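Local coordinates for peptidase M16 domain protein (PDB 4XEA) that is a putative metallopeptidase of the M16 (insulinase-like) family that binds metal ions and probably hydrolyses peptide bonds, at residues E233-H245 and R411-S423. Sequence-based numbering, arbitrary orientation.
Sequences EPPTPARSRHWMH and REDNMVVSAVLPS. Unlike the reference sequence in segment 411-423: L421 (reference Val).
R241 reaches V417 because its chain leaves with CG anti to the carbonyl carbon (chi1 -54°) and then folds back at chi2 (-78°), which lays the guanidinium across the neighbouring strand with V417 CG2 over one face, offset toward the rim. The methyl CE of M415, 3.6 Å from R241 NH2, adds an oblique contact. R241 NH1 also bonds S240 O at 2.9 Å, from above the carbonyl plane, while V417 N donates to the same oxygen from the opposite face, so two donors grip it; because the oxygen lies in the guanidinium plane, the NH1 bond also helps fix how that group is turned. From this oxygen a parallel ladder runs on: H242 N to V417 O, A419 N to H242 O, M244 N to A419 O, and finally L421 N to M244 O at 2.7 Å. Beyond it, the H245 ring crosses L421 obliquely, H245 CD2 3.6 Å from L421 CB, with P422 O 3.3 Å from CD2 at the ring edge. Ahead of the ladder, P237 CB meets V416 CG2 at 3.6 Å, and P237 CD rests 3.4 Å from D413 O. A glycine in place of P237 would probably leave V416 CG2 without this apolar neighbour and let the incoming loop flex. V416 and V420 also pack on helix 144-156. The whole illustrates a C-terminal strand, 415-422, inserted between outermost strand 241-246, its parallel partner, and antiparallel strand 252-258 in a mixed sheet, consistent with the C-terminal half of an M16-family alpha/beta fold.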
ATOM      1  N   GLU A 233       8.905 -15.448  30.861  1.00 41.27           N
ATOM      2  CA  GLU A 233       9.670 -14.318  30.440  1.00 38.94           C
ATOM      3  C   GLU A 233       9.640 -13.208  31.543  1.00 39.39           C
ATOM      4  O   GLU A 233       8.563 -12.818  31.979  1.00 37.18           O
ATOM      5  CB  GLU A 233       9.054 -13.821  29.146  1.00 37.52           C
ATOM      6  CG  GLU A 233       9.660 -12.579  28.612  1.00 36.57           C
ATOM      7  CD  GLU A 233      11.105 -12.786  28.105  1.00 35.59           C
ATOM      8  OE1 GLU A 233      11.452 -13.899  27.655  1.00 37.40           O
ATOM      9  OE2 GLU A 233      11.845 -11.802  28.178  1.00 37.42           O
ATOM     10  N   PRO A 234      10.814 -12.696  31.951  1.00 38.16           N
ATOM     11  CA  PRO A 234      10.818 -11.537  32.858  1.00 38.44           C
ATOM     12  C   PRO A 234      10.118 -10.313  32.314  1.00 36.71           C
ATOM     13  O   PRO A 234      10.076 -10.091  31.075  1.00 35.36           O
ATOM     14  CB  PRO A 234      12.311 -11.257  33.093  1.00 38.75           C
ATOM     15  CG  PRO A 234      13.013 -12.549  32.813  1.00 40.82           C
ATOM     16  CD  PRO A 234      12.189 -13.158  31.664  1.00 39.45           C
ATOM     17  N   PRO A 235       9.552  -9.482  33.222  1.00 37.86           N
ATOM     18  CA  PRO A 235       8.851  -8.304  32.736  1.00 37.29           C
ATOM     19  C   PRO A 235       9.780  -7.146  32.321  1.00 37.72           C
ATOM     20  O   PRO A 235       9.320  -6.189  31.725  1.00 38.02           O
ATOM     21  CB  PRO A 235       7.983  -7.884  33.933  1.00 38.52           C
ATOM     22  CG  PRO A 235       8.794  -8.310  35.170  1.00 39.93           C
ATOM     23  CD  PRO A 235       9.366  -9.690  34.676  1.00 40.70           C
ATOM     24  N   THR A 236      11.060  -7.242  32.659  1.00 38.82           N
ATOM     25  CA  THR A 236      12.033  -6.226  32.338  1.00 38.48           C
ATOM     26  C   THR A 236      12.876  -6.674  31.128  1.00 38.32           C
ATOM     27  O   THR A 236      13.075  -7.858  30.894  1.00 38.50           O
ATOM     28  CB  THR A 236      12.976  -5.973  33.526  1.00 41.12           C
ATOM     29  OG1 THR A 236      13.485  -7.229  33.997  1.00 41.05           O
ATOM     30  CG2 THR A 236      12.253  -5.203  34.735  1.00 40.91           C
ATOM     31  N   PRO A 237      13.440  -5.717  30.389  1.00 39.26           N
ATOM     32  CA  PRO A 237      14.213  -6.080  29.208  1.00 39.17           C
ATOM     33  C   PRO A 237      15.537  -6.716  29.583  1.00 39.65           C
ATOM     34  O   PRO A 237      16.055  -6.466  30.660  1.00 38.09           O
ATOM     35  CB  PRO A 237      14.450  -4.739  28.484  1.00 39.52           C
ATOM     36  CG  PRO A 237      14.061  -3.698  29.363  1.00 41.50           C
ATOM     37  CD  PRO A 237      13.225  -4.267  30.506  1.00 40.54           C
ATOM     38  N   ALA A 238      16.068  -7.527  28.684  1.00 39.51           N
ATOM     39  CA  ALA A 238      17.396  -8.111  28.860  1.00 40.67           C
ATOM     40  C   ALA A 238      18.465  -7.008  28.790  1.00 41.48           C
ATOM     41  O   ALA A 238      19.386  -6.992  29.573  1.00 41.63           O
ATOM     42  CB  ALA A 238      17.635  -9.257  27.798  1.00 41.35           C
ATOM     43  N   ARG A 239      18.310  -6.080  27.867  1.00 41.03           N
ATOM     44  CA  ARG A 239      19.167  -4.890  27.774  1.00 41.78           C
ATOM     45  C   ARG A 239      18.223  -3.714  27.480  1.00 40.16           C
ATOM     46  O   ARG A 239      17.435  -3.768  26.561  1.00 39.80           O
ATOM     47  CB  ARG A 239      20.228  -5.077  26.650  1.00 42.88           C
ATOM     48  CG  ARG A 239      21.332  -6.105  26.980  1.00 46.80           C
ATOM     49  CD  ARG A 239      22.295  -6.429  25.779  1.00 53.01           C
ATOM     50  NE  ARG A 239      21.626  -7.251  24.756  1.00 53.49           N
ATOM     51  CZ  ARG A 239      21.180  -6.820  23.570  1.00 54.06           C
ATOM     52  NH1 ARG A 239      21.342  -5.546  23.184  1.00 52.72           N
ATOM     53  NH2 ARG A 239      20.563  -7.689  22.746  1.00 53.23           N
ATOM     54  N   SER A 240      18.316  -2.636  28.237  1.00 40.27           N
ATOM     55  CA  SER A 240      17.365  -1.540  28.068  1.00 39.47           C
ATOM     56  C   SER A 240      17.833  -0.474  27.065  1.00 39.71           C
ATOM     57  O   SER A 240      17.058   0.411  26.718  1.00 38.26           O
ATOM     58  CB  SER A 240      17.064  -0.883  29.431  1.00 40.62           C
ATOM     59  OG  SER A 240      18.210  -0.276  29.953  1.00 44.61           O
ATOM     60  N   ARG A 241      19.087  -0.573  26.605  1.00 41.22           N
ATOM     61  CA  ARG A 241      19.654   0.397  25.672  1.00 42.02           C
ATOM     62  C   ARG A 241      20.595  -0.308  24.711  1.00 42.71           C
ATOM     63  O   ARG A 241      21.397  -1.137  25.123  1.00 41.51           O
ATOM     64  CB  ARG A 241      20.438   1.505  26.407  1.00 44.04           C
ATOM     65  CG  ARG A 241      19.703   2.286  27.533  1.00 45.42           C
ATOM     66  CD  ARG A 241      18.759   3.320  26.932  1.00 49.58           C
ATOM     67  NE  ARG A 241      18.084   4.137  27.940  1.00 49.58           N
ATOM     68  CZ  ARG A 241      17.004   3.764  28.640  1.00 49.35           C
ATOM     69  NH1 ARG A 241      16.427   2.587  28.459  1.00 47.17           N
ATOM     70  NH2 ARG A 241      16.486   4.593  29.534  1.00 50.58           N
ATOM     71  N   HIS A 242      20.533   0.065  23.425  1.00 41.83           N
ATOM     72  CA  HIS A 242      21.408  -0.522  22.435  1.00 43.15           C
ATOM     73  C   HIS A 242      21.610   0.472  21.281  1.00 43.80           C
ATOM     74  O   HIS A 242      20.709   1.276  20.949  1.00 43.42           O
ATOM     75  CB  HIS A 242      20.852  -1.867  21.956  1.00 42.30           C
ATOM     76  CG  HIS A 242      21.755  -2.597  21.007  1.00 44.71           C
ATOM     77  ND1 HIS A 242      22.864  -3.301  21.428  1.00 48.42           N
ATOM     78  CD2 HIS A 242      21.730  -2.711  19.655  1.00 44.06           C
ATOM     79  CE1 HIS A 242      23.478  -3.827  20.378  1.00 50.14           C
ATOM     80  NE2 HIS A 242      22.820  -3.470  19.291  1.00 46.63           N
ATOM     81  N   TRP A 243      22.817   0.490  20.749  1.00 45.02           N
ATOM     82  CA  TRP A 243      23.069   1.147  19.465  1.00 45.40           C
ATOM     83  C   TRP A 243      24.020   0.285  18.672  1.00 48.69           C
ATOM     84  O   TRP A 243      24.760  -0.553  19.224  1.00 47.01           O
ATOM     85  CB  TRP A 243      23.612   2.575  19.614  1.00 46.29           C
ATOM     86  CG  TRP A 243      24.826   2.675  20.547  1.00 45.91           C
ATOM     87  CD1 TRP A 243      24.813   3.023  21.868  1.00 45.34           C
ATOM     88  CD2 TRP A 243      26.173   2.366  20.224  1.00 48.87           C
ATOM     89  NE1 TRP A 243      26.086   2.984  22.389  1.00 47.90           N
ATOM     90  CE2 TRP A 243      26.946   2.595  21.394  1.00 48.73           C
ATOM     91  CE3 TRP A 243      26.826   1.980  19.048  1.00 49.11           C
ATOM     92  CZ2 TRP A 243      28.273   2.368  21.430  1.00 48.70           C
ATOM     93  CZ3 TRP A 243      28.156   1.768  19.083  1.00 52.00           C
ATOM     94  CH2 TRP A 243      28.887   1.975  20.264  1.00 51.82           C
HETATM   95  N   MSE A 244      23.989   0.477  17.341  1.00 51.07           N
HETATM   96  CA  MSE A 244      24.933  -0.182  16.490  1.00 53.91           C
HETATM   97  C   MSE A 244      25.065   0.632  15.216  1.00 55.57           C
HETATM   98  O   MSE A 244      24.236   1.503  14.940  1.00 53.02           O
HETATM   99  CB  MSE A 244      24.457  -1.603  16.217  1.00 54.48           C
HETATM  100  CG  MSE A 244      23.118  -1.666  15.532  1.00 58.14           C
HETATM  101 SE   MSE A 244      22.912  -3.346  14.580  0.72 67.10          SE
HETATM  102  CE  MSE A 244      24.668  -3.607  13.758  1.00 67.95           C
ATOM    103  N   HIS A 245      26.140   0.366  14.492  1.00 58.33           N
ATOM    104  CA  HIS A 245      26.405   1.016  13.224  1.00 62.59           C
ATOM    105  C   HIS A 245      26.061   0.061  12.076  1.00 64.28           C
ATOM    106  O   HIS A 245      26.300  -1.149  12.157  1.00 62.88           O
ATOM    107  CB  HIS A 245      27.854   1.457  13.137  1.00 64.57           C
ATOM    108  CG  HIS A 245      28.177   2.638  14.002  1.00 66.16           C
ATOM    109  ND1 HIS A 245      28.695   2.507  15.268  1.00 66.82           N
ATOM    110  CD2 HIS A 245      28.058   3.970  13.780  1.00 68.92           C
ATOM    111  CE1 HIS A 245      28.891   3.705  15.789  1.00 68.89           C
ATOM    112  NE2 HIS A 245      28.515   4.611  14.907  1.00 70.40           N
ATOM    113  N   ARG A 411       5.883   2.714  30.605  1.00 41.82           N
ATOM    114  CA  ARG A 411       6.668   3.035  31.779  1.00 44.64           C
ATOM    115  C   ARG A 411       8.144   3.178  31.420  1.00 44.18           C
ATOM    116  O   ARG A 411       8.508   3.058  30.265  1.00 41.94           O
ATOM    117  CB  ARG A 411       6.472   1.959  32.870  1.00 45.79           C
ATOM    118  CG  ARG A 411       4.993   1.571  33.170  1.00 47.61           C
ATOM    119  CD  ARG A 411       4.837   0.811  34.514  1.00 52.87           C
ATOM    120  NE  ARG A 411       5.898  -0.185  34.678  1.00 54.64           N
ATOM    121  CZ  ARG A 411       5.887  -1.395  34.125  1.00 56.45           C
ATOM    122  NH1 ARG A 411       4.851  -1.797  33.403  1.00 57.26           N
ATOM    123  NH2 ARG A 411       6.909  -2.227  34.291  1.00 55.19           N
ATOM    124  N   GLU A 412       8.997   3.443  32.413  1.00 46.25           N
ATOM    125  CA  GLU A 412      10.434   3.518  32.163  1.00 47.36           C
ATOM    126  C   GLU A 412      11.151   2.189  32.344  1.00 46.04           C
ATOM    127  O   GLU A 412      12.106   1.883  31.634  1.00 47.03           O
ATOM    128  CB  GLU A 412      11.057   4.576  33.078  1.00 52.33           C
ATOM    129  CG  GLU A 412      10.588   5.954  32.647  1.00 57.40           C
ATOM    130  CD  GLU A 412      11.561   7.026  33.021  1.00 65.16           C
ATOM    131  OE1 GLU A 412      11.580   7.368  34.217  1.00 66.67           O
ATOM    132  OE2 GLU A 412      12.289   7.496  32.104  1.00 68.54           O
ATOM    133  N   ASP A 413      10.681   1.369  33.261  1.00 46.11           N
ATOM    134  CA  ASP A 413      11.398   0.138  33.592  1.00 47.30           C
ATOM    135  C   ASP A 413      11.108  -1.022  32.611  1.00 44.61           C
ATOM    136  O   ASP A 413      11.819  -2.031  32.640  1.00 45.73           O
ATOM    137  CB  ASP A 413      11.118  -0.288  35.025  1.00 51.55           C
ATOM    138  CG  ASP A 413       9.648  -0.250  35.346  1.00 55.52           C
ATOM    139  OD1 ASP A 413       9.214   0.699  36.031  1.00 68.42           O
ATOM    140  OD2 ASP A 413       8.922  -1.127  34.885  1.00 59.60           O
ATOM    141  N   ASN A 414      10.127  -0.878  31.728  1.00 40.46           N
ATOM    142  CA  ASN A 414       9.906  -1.917  30.708  1.00 39.12           C
ATOM    143  C   ASN A 414      10.245  -1.440  29.295  1.00 37.22           C
ATOM    144  O   ASN A 414       9.749  -1.998  28.293  1.00 35.52           O
ATOM    145  CB  ASN A 414       8.460  -2.481  30.777  1.00 38.12           C
ATOM    146  CG  ASN A 414       7.409  -1.442  30.357  1.00 39.34           C
ATOM    147  OD1 ASN A 414       7.602  -0.246  30.595  1.00 39.83           O
ATOM    148  ND2 ASN A 414       6.257  -1.903  29.795  1.00 36.75           N
HETATM  149  N   MSE A 415      11.096  -0.427  29.220  1.00 37.69           N
HETATM  150  CA  MSE A 415      11.349   0.311  28.004  1.00 37.26           C
HETATM  151  C   MSE A 415      12.733  -0.016  27.464  1.00 37.96           C
HETATM  152  O   MSE A 415      13.645  -0.216  28.214  1.00 37.53           O
HETATM  153  CB  MSE A 415      11.227   1.826  28.260  1.00 39.03           C
HETATM  154  CG  MSE A 415      11.446   2.691  27.072  1.00 39.97           C
HETATM  155 SE   MSE A 415      11.449   4.582  27.416  0.76 49.81          SE
HETATM  156  CE  MSE A 415      12.987   4.744  28.648  1.00 49.06           C
ATOM    157  N   VAL A 416      12.841  -0.090  26.131  1.00 37.58           N
ATOM    158  CA  VAL A 416      14.091  -0.327  25.441  1.00 38.52           C
ATOM    159  C   VAL A 416      14.235   0.815  24.461  1.00 38.90           C
ATOM    160  O   VAL A 416      13.262   1.187  23.753  1.00 39.32           O
ATOM    161  CB  VAL A 416      14.096  -1.653  24.637  1.00 38.05           C
ATOM    162  CG1 VAL A 416      15.429  -1.810  23.896  1.00 38.25           C
ATOM    163  CG2 VAL A 416      13.846  -2.807  25.564  1.00 38.34           C
ATOM    164  N   VAL A 417      15.403   1.418  24.432  1.00 41.29           N
ATOM    165  CA  VAL A 417      15.670   2.495  23.459  1.00 43.58           C
ATOM    166  C   VAL A 417      16.806   1.996  22.587  1.00 44.61           C
ATOM    167  O   VAL A 417      17.890   1.708  23.119  1.00 46.42           O
ATOM    168  CB  VAL A 417      16.093   3.828  24.105  1.00 45.06           C
ATOM    169  CG1 VAL A 417      16.220   4.976  23.070  1.00 46.79           C
ATOM    170  CG2 VAL A 417      15.147   4.256  25.197  1.00 48.35           C
ATOM    171  N   SER A 418      16.598   1.925  21.267  1.00 45.03           N
ATOM    172  CA  SER A 418      17.635   1.387  20.395  1.00 46.13           C
ATOM    173  C   SER A 418      17.802   2.177  19.099  1.00 47.23           C
ATOM    174  O   SER A 418      16.818   2.676  18.544  1.00 48.15           O
ATOM    175  CB  SER A 418      17.354  -0.085  20.113  1.00 44.69           C
ATOM    176  OG  SER A 418      16.278  -0.209  19.216  1.00 50.67           O
ATOM    177  N   ALA A 419      19.039   2.261  18.609  1.00 47.26           N
ATOM    178  CA  ALA A 419      19.369   3.093  17.463  1.00 48.63           C
ATOM    179  C   ALA A 419      20.275   2.332  16.489  1.00 49.19           C
ATOM    180  O   ALA A 419      21.086   1.469  16.870  1.00 46.46           O
ATOM    181  CB  ALA A 419      20.064   4.404  17.925  1.00 51.67           C
ATOM    182  N   VAL A 420      20.125   2.670  15.218  1.00 50.87           N
ATOM    183  CA  VAL A 420      21.033   2.204  14.175  1.00 52.81           C
ATOM    184  C   VAL A 420      21.636   3.461  13.637  1.00 55.70           C
ATOM    185  O   VAL A 420      20.896   4.388  13.304  1.00 57.34           O
ATOM    186  CB  VAL A 420      20.285   1.454  13.041  1.00 53.54           C
ATOM    187  CG1 VAL A 420      21.271   0.994  11.971  1.00 57.25           C
ATOM    188  CG2 VAL A 420      19.534   0.280  13.621  1.00 52.89           C
ATOM    189  N   LEU A 421      22.964   3.497  13.569  1.00 57.08           N
ATOM    190  CA  LEU A 421      23.711   4.709  13.290  1.00 60.33           C
ATOM    191  C   LEU A 421      24.487   4.530  11.980  1.00 63.79           C
ATOM    192  O   LEU A 421      24.990   3.443  11.695  1.00 62.95           O
ATOM    193  CB  LEU A 421      24.676   5.012  14.449  1.00 60.27           C
ATOM    194  CG  LEU A 421      24.064   5.084  15.864  1.00 59.15           C
ATOM    195  CD1 LEU A 421      25.156   5.322  16.914  1.00 60.89           C
ATOM    196  CD2 LEU A 421      23.011   6.187  15.944  1.00 59.86           C
ATOM    197  N   PRO A 422      24.597   5.590  11.173  1.00 68.47           N
ATOM    198  CA  PRO A 422      25.294   5.375   9.900  1.00 72.51           C
ATOM    199  C   PRO A 422      26.739   4.905  10.096  1.00 74.29           C
ATOM    200  O   PRO A 422      27.463   5.495  10.899  1.00 74.89           O
ATOM    201  CB  PRO A 422      25.249   6.756   9.247  1.00 77.20           C
ATOM    202  CG  PRO A 422      24.044   7.399   9.832  1.00 75.67           C
ATOM    203  CD  PRO A 422      23.921   6.896  11.230  1.00 70.16           C
ATOM    204  N   SER A 423      27.132   3.835   9.405  1.00 75.53           N
ATOM    205  CA  SER A 423      28.551   3.443   9.303  1.00 78.44           C
ATOM    206  C   SER A 423      29.351   4.540   8.622  1.00 84.04           C
ATOM    207  O   SER A 423      28.859   5.171   7.679  1.00 87.31           O
ATOM    208  CB  SER A 423      28.728   2.167   8.469  1.00 78.78           C
ATOM    209  OG  SER A 423      28.559   1.026   9.278  1.00 77.32           O
ATOM    210  OXT SER A 423      30.507   4.796   8.970  1.00 86.64           O
TER